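Local atomic coordinates of L-serine ammonia-lyase (Rhizomucor miehei CAU432, PDB entry 5C3U), a protein that belongs to the pyridoxal-phosphate-dependent enzymes and holds pyridoxal-5'-phosphate between two domains, each built on an open, largely parallel beta sheet with helices around it. Residues Cys75-Asn80 and Ala128-Ala133; Pro172-Cys177 and Lys305-Leu310. All blocks are in the same frame, centred on the assembly; numbering follows the deposited sequence. Where two conformers were deposited one is given.

Contact 1: Cys75-Asn80 and Ala128-Ala133. With PLP (pyridoxal-5'-phosphate), chain B.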
ATOM      1  N   CYS A  75       5.686 -15.936  -5.387  1.00 21.67           N
ATOM      2  CA  CYS A  75       5.074 -14.625  -5.550  1.00 20.96           C
ATOM      3  C   CYS A  75       5.581 -13.897  -6.777  1.00 21.06           C
ATOM      4  O   CYS A  75       6.786 -13.852  -7.012  1.00 20.53           O
ATOM      5  CB  CYS A  75       5.306 -13.770  -4.293  1.00 23.44           C
ATOM      6  SG  CYS A  75       4.288 -12.276  -4.245  1.00 25.61           S
ATOM      7  N   GLY A  76       4.643 -13.334  -7.535  1.00 19.69           N
ATOM      8  CA  GLY A  76       4.955 -12.382  -8.614  1.00 21.84           C
ATOM      9  C   GLY A  76       4.077 -11.121  -8.556  1.00 24.70           C
ATOM     10  O   GLY A  76       4.019 -10.363  -9.535  1.00 26.30           O
ATOM     11  N   SER A  77       3.437 -10.887  -7.402  1.00 23.76           N
ATOM     12  CA  SER A  77       2.299  -9.949  -7.277  1.00 27.16           C
ATOM     13  C   SER A  77       2.686  -8.531  -6.847  1.00 27.16           C
ATOM     14  O   SER A  77       2.108  -7.982  -5.882  1.00 29.76           O
ATOM     15  CB  SER A  77       1.259 -10.485  -6.289  1.00 30.33           C
ATOM     16  OG  SER A  77       0.540 -11.570  -6.847  1.00 35.31           O
ATOM     17  N   GLY A  78       3.655  -7.949  -7.541  1.00 24.11           N
ATOM     18  CA  GLY A  78       3.976  -6.529  -7.342  1.00 22.21           C
ATOM     19  C   GLY A  78       5.280  -6.311  -6.602  1.00 23.34           C
ATOM     20  O   GLY A  78       5.730  -7.193  -5.864  1.00 22.40           O
ATOM     21  N   PRO A  79       5.862  -5.109  -6.735  1.00 23.42           N
ATOM     22  CA  PRO A  79       7.243  -4.970  -6.229  1.00 22.46           C
ATOM     23  C   PRO A  79       7.323  -5.074  -4.706  1.00 22.60           C
ATOM     24  O   PRO A  79       8.249  -5.713  -4.163  1.00 23.69           O
ATOM     25  CB  PRO A  79       7.654  -3.570  -6.703  1.00 23.32           C
ATOM     26  CG  PRO A  79       6.373  -2.863  -7.020  1.00 22.61           C
ATOM     27  CD  PRO A  79       5.437  -3.926  -7.510  1.00 25.21           C
ATOM     28  N   ASN A  80       6.384  -4.456  -4.005  1.00 21.51           N
ATOM     29  CA  ASN A  80       6.507  -4.478  -2.552  1.00 21.86           C
ATOM     30  C   ASN A  80       6.066  -5.787  -1.949  1.00 21.87           C
ATOM     31  O   ASN A  80       6.552  -6.165  -0.878  1.00 22.11           O
ATOM     32  CB  ASN A  80       5.825  -3.277  -1.951  1.00 21.00           C
ATOM     33  CG  ASN A  80       6.410  -1.997  -2.511  1.00 22.83           C
ATOM     34  OD1 ASN A  80       7.644  -1.814  -2.463  1.00 23.49           O
ATOM     35  ND2 ASN A  80       5.574  -1.145  -3.094  1.00 22.44           N
ATOM     36  N   ALA A 128       1.887  -9.775 -15.751  1.00 29.69           N
ATOM     37  CA  ALA A 128       2.459 -10.933 -16.424  1.00 31.08           C
ATOM     38  C   ALA A 128       3.360 -11.739 -15.478  1.00 30.77           C
ATOM     39  O   ALA A 128       3.383 -12.961 -15.555  1.00 29.71           O
ATOM     40  CB  ALA A 128       3.231 -10.523 -17.656  1.00 31.50           C
ATOM     41  N   ALA A 129       4.102 -11.048 -14.615  1.00 29.63           N
ATOM     42  CA  ALA A 129       4.937 -11.729 -13.589  1.00 29.61           C
ATOM     43  C   ALA A 129       4.065 -12.597 -12.691  1.00 28.41           C
ATOM     44  O   ALA A 129       4.405 -13.759 -12.414  1.00 28.12           O
ATOM     45  CB  ALA A 129       5.722 -10.716 -12.758  1.00 29.42           C
ATOM     46  N   GLU A 130       2.931 -12.038 -12.263  1.00 27.74           N
ATOM     47  CA  GLU A 130       1.978 -12.761 -11.438  1.00 29.48           C
ATOM     48  C   GLU A 130       1.426 -13.995 -12.152  1.00 30.02           C
ATOM     49  O   GLU A 130       1.291 -15.052 -11.539  1.00 27.82           O
ATOM     50  CB  GLU A 130       0.823 -11.863 -10.979  1.00 34.21           C
ATOM     51  CG  GLU A 130      -0.161 -12.582 -10.057  1.00 36.33           C
ATOM     52  CD  GLU A 130      -1.402 -11.776  -9.725  1.00 42.55           C
ATOM     53  OE1 GLU A 130      -1.491 -10.587 -10.116  1.00 44.93           O
ATOM     54  OE2 GLU A 130      -2.300 -12.348  -9.069  1.00 45.74           O
ATOM     55  N   VAL A 131       1.067 -13.827 -13.429  1.00 31.59           N
ATOM     56  CA  VAL A 131       0.486 -14.920 -14.215  1.00 32.44           C
ATOM     57  C   VAL A 131       1.487 -16.062 -14.305  1.00 31.03           C
ATOM     58  O   VAL A 131       1.133 -17.212 -14.065  1.00 32.23           O
ATOM     59  CB  VAL A 131      -0.016 -14.454 -15.607  1.00 32.43           C
ATOM     60  CG1 VAL A 131      -0.159 -15.630 -16.573  1.00 33.53           C
ATOM     61  CG2 VAL A 131      -1.347 -13.712 -15.469  1.00 32.34           C
ATOM     62  N   HIS A 132       2.743 -15.724 -14.582  1.00 31.77           N
ATOM     63  CA  HIS A 132       3.819 -16.696 -14.639  1.00 31.29           C
ATOM     64  C   HIS A 132       4.088 -17.336 -13.301  1.00 30.68           C
ATOM     65  O   HIS A 132       4.134 -18.567 -13.193  1.00 30.56           O
ATOM     66  CB  HIS A 132       5.083 -16.049 -15.161  1.00 33.22           C
ATOM     67  CG  HIS A 132       6.163 -17.035 -15.504  1.00 35.04           C
ATOM     68  ND1 HIS A 132       6.047 -17.910 -16.527  1.00 38.50           N
ATOM     69  CD2 HIS A 132       7.405 -17.265 -14.927  1.00 37.06           C
ATOM     70  CE1 HIS A 132       7.160 -18.665 -16.593  1.00 38.54           C
ATOM     71  NE2 HIS A 132       7.994 -18.265 -15.620  1.00 37.86           N
ATOM     72  N   ALA A 133       4.240 -16.520 -12.260  1.00 29.33           N
ATOM     73  CA  ALA A 133       4.444 -17.060 -10.902  1.00 26.79           C
ATOM     74  C   ALA A 133       3.372 -18.066 -10.497  1.00 27.52           C
ATOM     75  O   ALA A 133       3.677 -19.089  -9.891  1.00 27.34           O
ATOM     76  CB  ALA A 133       4.545 -15.939  -9.866  1.00 26.11           C
TER
HETATM   77  N1  PLP B 401       1.051   1.658  -1.480  1.00 26.72           N
HETATM   78  C2  PLP B 401       2.099   0.818  -1.543  1.00 26.55           C
HETATM   79  C2A PLP B 401       3.520   1.319  -1.629  1.00 26.39           C
HETATM   80  C3  PLP B 401       1.852  -0.625  -1.542  1.00 26.84           C
HETATM   81  O3  PLP B 401       2.899  -1.506  -1.600  1.00 28.00           O
HETATM   82  C4  PLP B 401       0.444  -1.067  -1.439  1.00 27.32           C
HETATM   83  C4A PLP B 401       0.139  -2.505  -1.399  1.00 27.96           C
HETATM   84  C5  PLP B 401      -0.636  -0.049  -1.377  1.00 28.88           C
HETATM   85  C6  PLP B 401      -0.249   1.295  -1.395  1.00 27.81           C
HETATM   86  C5A PLP B 401      -2.116  -0.429  -1.281  1.00 29.08           C
HETATM   87  O4P PLP B 401      -2.279  -1.748  -1.787  1.00 29.63           O
HETATM   88  P   PLP B 401      -3.603  -2.680  -1.741  1.00 24.57           P
HETATM   89  O1P PLP B 401      -3.610  -3.414  -0.445  1.00 26.22           O
HETATM   90  O2P PLP B 401      -4.842  -1.800  -1.985  1.00 25.29           O
HETATM   91  O3P PLP B 401      -3.305  -3.535  -2.921  1.00 26.21           O
HETATM   92  O   HOH W   1      -2.102 -11.132  -6.081  1.00 32.50           O

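Contact 2: Pro172-Cys177 and Lys305-Leu310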
ATOM      1  N   PRO A 172      -9.451  10.638  14.326  1.00 33.94           N
ATOM      2  CA  PRO A 172      -9.138  11.747  13.439  1.00 32.20           C
ATOM      3  C   PRO A 172     -10.321  12.067  12.549  1.00 31.00           C
ATOM      4  O   PRO A 172     -11.260  11.276  12.461  1.00 32.94           O
ATOM      5  CB  PRO A 172      -7.964  11.220  12.613  1.00 32.11           C
ATOM      6  CG  PRO A 172      -8.145   9.747  12.586  1.00 30.98           C
ATOM      7  CD  PRO A 172      -8.847   9.367  13.875  1.00 33.17           C
ATOM      8  N   ALA A 173     -10.264  13.230  11.907  1.00 30.33           N
ATOM      9  CA  ALA A 173     -11.275  13.668  10.961  1.00 29.97           C
ATOM     10  C   ALA A 173     -11.274  12.803   9.704  1.00 31.15           C
ATOM     11  O   ALA A 173     -12.288  12.686   9.031  1.00 32.27           O
ATOM     12  CB  ALA A 173     -11.027  15.114  10.581  1.00 33.15           C
ATOM     13  N   ALA A 174     -10.124  12.237   9.363  1.00 29.14           N
ATOM     14  CA  ALA A 174     -10.037  11.349   8.199  1.00 27.59           C
ATOM     15  C   ALA A 174      -8.726  10.588   8.214  1.00 26.76           C
ATOM     16  O   ALA A 174      -7.734  11.028   8.819  1.00 26.68           O
ATOM     17  CB  ALA A 174     -10.138  12.140   6.904  1.00 28.70           C
ATOM     18  N   ILE A 175      -8.748   9.441   7.544  1.00 26.13           N
ATOM     19  CA  ILE A 175      -7.545   8.661   7.244  1.00 25.31           C
ATOM     20  C   ILE A 175      -7.480   8.543   5.733  1.00 24.34           C
ATOM     21  O   ILE A 175      -8.449   8.139   5.114  1.00 25.82           O
ATOM     22  CB  ILE A 175      -7.593   7.265   7.905  1.00 26.33           C
ATOM     23  CG1 ILE A 175      -7.598   7.433   9.432  1.00 27.27           C
ATOM     24  CG2 ILE A 175      -6.391   6.415   7.462  1.00 26.72           C
ATOM     25  CD1 ILE A 175      -7.821   6.146  10.200  1.00 30.22           C
ATOM     26  N   ILE A 176      -6.348   8.946   5.145  1.00 24.58           N
ATOM     27  CA  ILE A 176      -6.170   8.911   3.701  1.00 24.27           C
ATOM     28  C   ILE A 176      -5.355   7.678   3.354  1.00 25.19           C
ATOM     29  O   ILE A 176      -4.239   7.513   3.859  1.00 24.77           O
ATOM     30  CB  ILE A 176      -5.452  10.168   3.164  1.00 25.52           C
ATOM     31  CG1 ILE A 176      -6.146  11.446   3.669  1.00 27.71           C
ATOM     32  CG2 ILE A 176      -5.366  10.115   1.639  1.00 25.23           C
ATOM     33  CD1 ILE A 176      -5.443  12.724   3.248  1.00 29.63           C
ATOM     34  N   CYS A 177      -5.926   6.831   2.494  1.00 23.90           N
ATOM     35  CA  CYS A 177      -5.423   5.470   2.289  1.00 24.59           C
ATOM     36  C   CYS A 177      -5.337   5.174   0.776  1.00 21.90           C
ATOM     37  O   CYS A 177      -6.356   5.165   0.084  1.00 22.21           O
ATOM     38  CB  CYS A 177      -6.331   4.466   2.996  1.00 25.25           C
ATOM     39  SG  CYS A 177      -5.885   2.725   2.786  1.00 28.69           S
ATOM     40  N   LYS A 305      -8.753  19.835  14.393  1.00 45.37           N
ATOM     41  CA  LYS A 305      -8.976  18.499  13.833  1.00 44.27           C
ATOM     42  C   LYS A 305      -7.703  17.881  13.266  1.00 43.64           C
ATOM     43  O   LYS A 305      -6.753  18.598  12.940  1.00 43.36           O
ATOM     44  CB  LYS A 305     -10.087  18.536  12.787  1.00 46.23           C
ATOM     45  CG  LYS A 305     -11.461  18.754  13.406  1.00 45.62           C
ATOM     46  CD  LYS A 305     -12.526  18.999  12.358  1.00 47.96           C
ATOM     47  CE  LYS A 305     -13.908  18.995  12.991  1.00 48.86           C
ATOM     48  NZ  LYS A 305     -14.936  19.550  12.063  1.00 51.18           N
ATOM     49  N   ASP A 306      -7.701  16.550  13.174  1.00 43.15           N
ATOM     50  CA  ASP A 306      -6.528  15.771  12.764  1.00 40.88           C
ATOM     51  C   ASP A 306      -6.826  15.000  11.473  1.00 36.72           C
ATOM     52  O   ASP A 306      -7.916  14.438  11.326  1.00 35.69           O
ATOM     53  CB  ASP A 306      -6.163  14.758  13.859  1.00 45.59           C
ATOM     54  CG  ASP A 306      -5.701  15.412  15.175  1.00 52.61           C
ATOM     55  OD1 ASP A 306      -5.795  14.744  16.232  1.00 55.37           O
ATOM     56  OD2 ASP A 306      -5.231  16.571  15.173  1.00 53.16           O
ATOM     57  N   VAL A 307      -5.874  15.009  10.534  1.00 32.63           N
ATOM     58  CA  VAL A 307      -5.944  14.103   9.386  0.50 31.29           C
ATOM     59  C   VAL A 307      -4.692  13.239   9.387  1.00 28.56           C
ATOM     60  O   VAL A 307      -3.590  13.714   9.680  1.00 26.79           O
ATOM     61  CB  VAL A 307      -6.153  14.824   8.028  0.50 32.29           C
ATOM     62  CG1 VAL A 307      -4.977  15.722   7.678  0.50 32.40           C
ATOM     63  CG2 VAL A 307      -6.402  13.814   6.911  0.50 32.72           C
ATOM     64  N   VAL A 308      -4.879  11.944   9.104  1.00 27.64           N
ATOM     65  CA  VAL A 308      -3.769  10.982   9.105  1.00 25.83           C
ATOM     66  C   VAL A 308      -3.545  10.496   7.669  1.00 24.65           C
ATOM     67  O   VAL A 308      -4.485  10.087   7.007  1.00 24.33           O
ATOM     68  CB  VAL A 308      -4.067   9.743   9.993  1.00 27.19           C
ATOM     69  CG1 VAL A 308      -2.972   8.686   9.843  1.00 27.05           C
ATOM     70  CG2 VAL A 308      -4.197  10.129  11.461  1.00 26.57           C
ATOM     71  N   VAL A 309      -2.309  10.569   7.187  1.00 22.90           N
ATOM     72  CA  VAL A 309      -2.002  10.072   5.833  1.00 24.00           C
ATOM     73  C   VAL A 309      -1.179   8.814   6.006  1.00 24.35           C
ATOM     74  O   VAL A 309      -0.139   8.856   6.679  1.00 23.69           O
ATOM     75  CB  VAL A 309      -1.201  11.106   5.011  1.00 24.94           C
ATOM     76  CG1 VAL A 309      -0.908  10.585   3.602  1.00 25.77           C
ATOM     77  CG2 VAL A 309      -1.946  12.430   4.960  1.00 26.23           C
ATOM     78  N   LEU A 310      -1.615   7.705   5.395  1.00 24.61           N
ATOM     79  CA  LEU A 310      -0.819   6.475   5.449  1.00 24.84           C
ATOM     80  C   LEU A 310       0.247   6.534   4.390  1.00 25.24           C
ATOM     81  O   LEU A 310      -0.051   6.460   3.190  1.00 26.87           O
ATOM     82  CB  LEU A 310      -1.685   5.216   5.289  1.00 22.75           C
ATOM     83  CG  LEU A 310      -2.926   5.080   6.168  1.00 24.42           C
ATOM     84  CD1 LEU A 310      -3.607   3.740   5.887  1.00 24.60           C
ATOM     85  CD2 LEU A 310      -2.600   5.215   7.655  1.00 24.61           C
TER

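Contact 1: Cys75-Asn80 and Ala128-Ala133
The methyl group of Ala133 sits against the backbone of Gly76, with Ala133 CB 3.5 Å from Gly76 N. One turn earlier on the same helix, Ala129 CB lies 3.7 Å from Gly76 O. The CA atoms of Gly76 and Glu130 are only 4.1 Å apart. Gly76 has no side chain, which lets the helix come this close to its backbone. Glu130 CG is anti to the backbone N (chi1 -177°) and comes within 3.4 Å of Ser77 OG. One water is hydrogen-bonded to Ser77 OG and donates to Glu130 OE2. Tyr143 OH also bonds Ser77 OG, and Arg134 forms a salt bridge with Glu130. The segment 75-80 is the turn from strand 72-75 of the four-stranded parallel sheet into helix 79-92, with Gly78 as N-cap. Ser77 is the centre of an inverse gamma turn, and its N-H points nearly straight at Cys75 SG (169°). At the far end, Asn80 ND2 donates a bent bond of 3.1 Å to O3 of pyridoxal-5'-phosphate. Glu279 also bonds Asn80 ND2, and Ser315 N holds Asn80 OD1.

Contact 2: Pro172-Cys177 and Lys305-Leu310
Four backbone hydrogen bonds join Pro172-Cys177 to Lys305-Leu310. Three of them tie the neighbouring parallel strands 174-178 and 306-311, central in the six-stranded mixed sheet. Val308 bonds strand 174-178 through both its N-H and its C=O: Val308 N donates to Ala174 O (3.0 Å), and Val308 O accepts from Ile176 N (2.9 Å). These partners flank Ile175. Leu310 N then donates to Ile176 O in a nearly straight bond. Further toward Pro172, Ala173 N donates to Asp306 O at 2.7 Å, with a more bent N-H (142°). The short strand axes differ in direction by 17°. Ile176 and Val309 lie side by side on one face, pointing the same way. Ile176 CG1 is anti to the carbonyl carbon (chi1 -52°), and CD1 beyond it lies 3.9 Å from Val309 CG2. Helix 280-290 covers this face through Ala285 and Leu288. Ile175 and Val308 occupy the other face, where Leu192 of helix 183-194 packs on Ile175. Pro172 crosses Val308 obliquely, with its CB and CG both 4.1 Å from Val308 CG2. Ile175 CG2 meets Leu310 CG at 3.9 Å. At the end nearer pyridoxal-5'-phosphate, Leu310 CD1 lies 4.0 Å from Cys177 SG.

How the contacts relate
The two contacts lie on opposite sides of the chain's centre. Their centres are about 31 Å apart, and their nearest atoms are about 11 Å apart without touching. Both segments of contact 1 precede those of contact 2 in sequence. They share no strand or helix. Contact 1 joins the turn after strand 72-75 of the four-stranded parallel sheet to helix 126-134. Contact 2 pairs strands 174-178 and 306-311 within the six-stranded mixed sheet. Pyridoxal-5'-phosphate relates them: Asn80 of contact 1, at the start of helix 79-92, bonds it, while the Cys177 side chain of contact 2 lies about 6 Å from it.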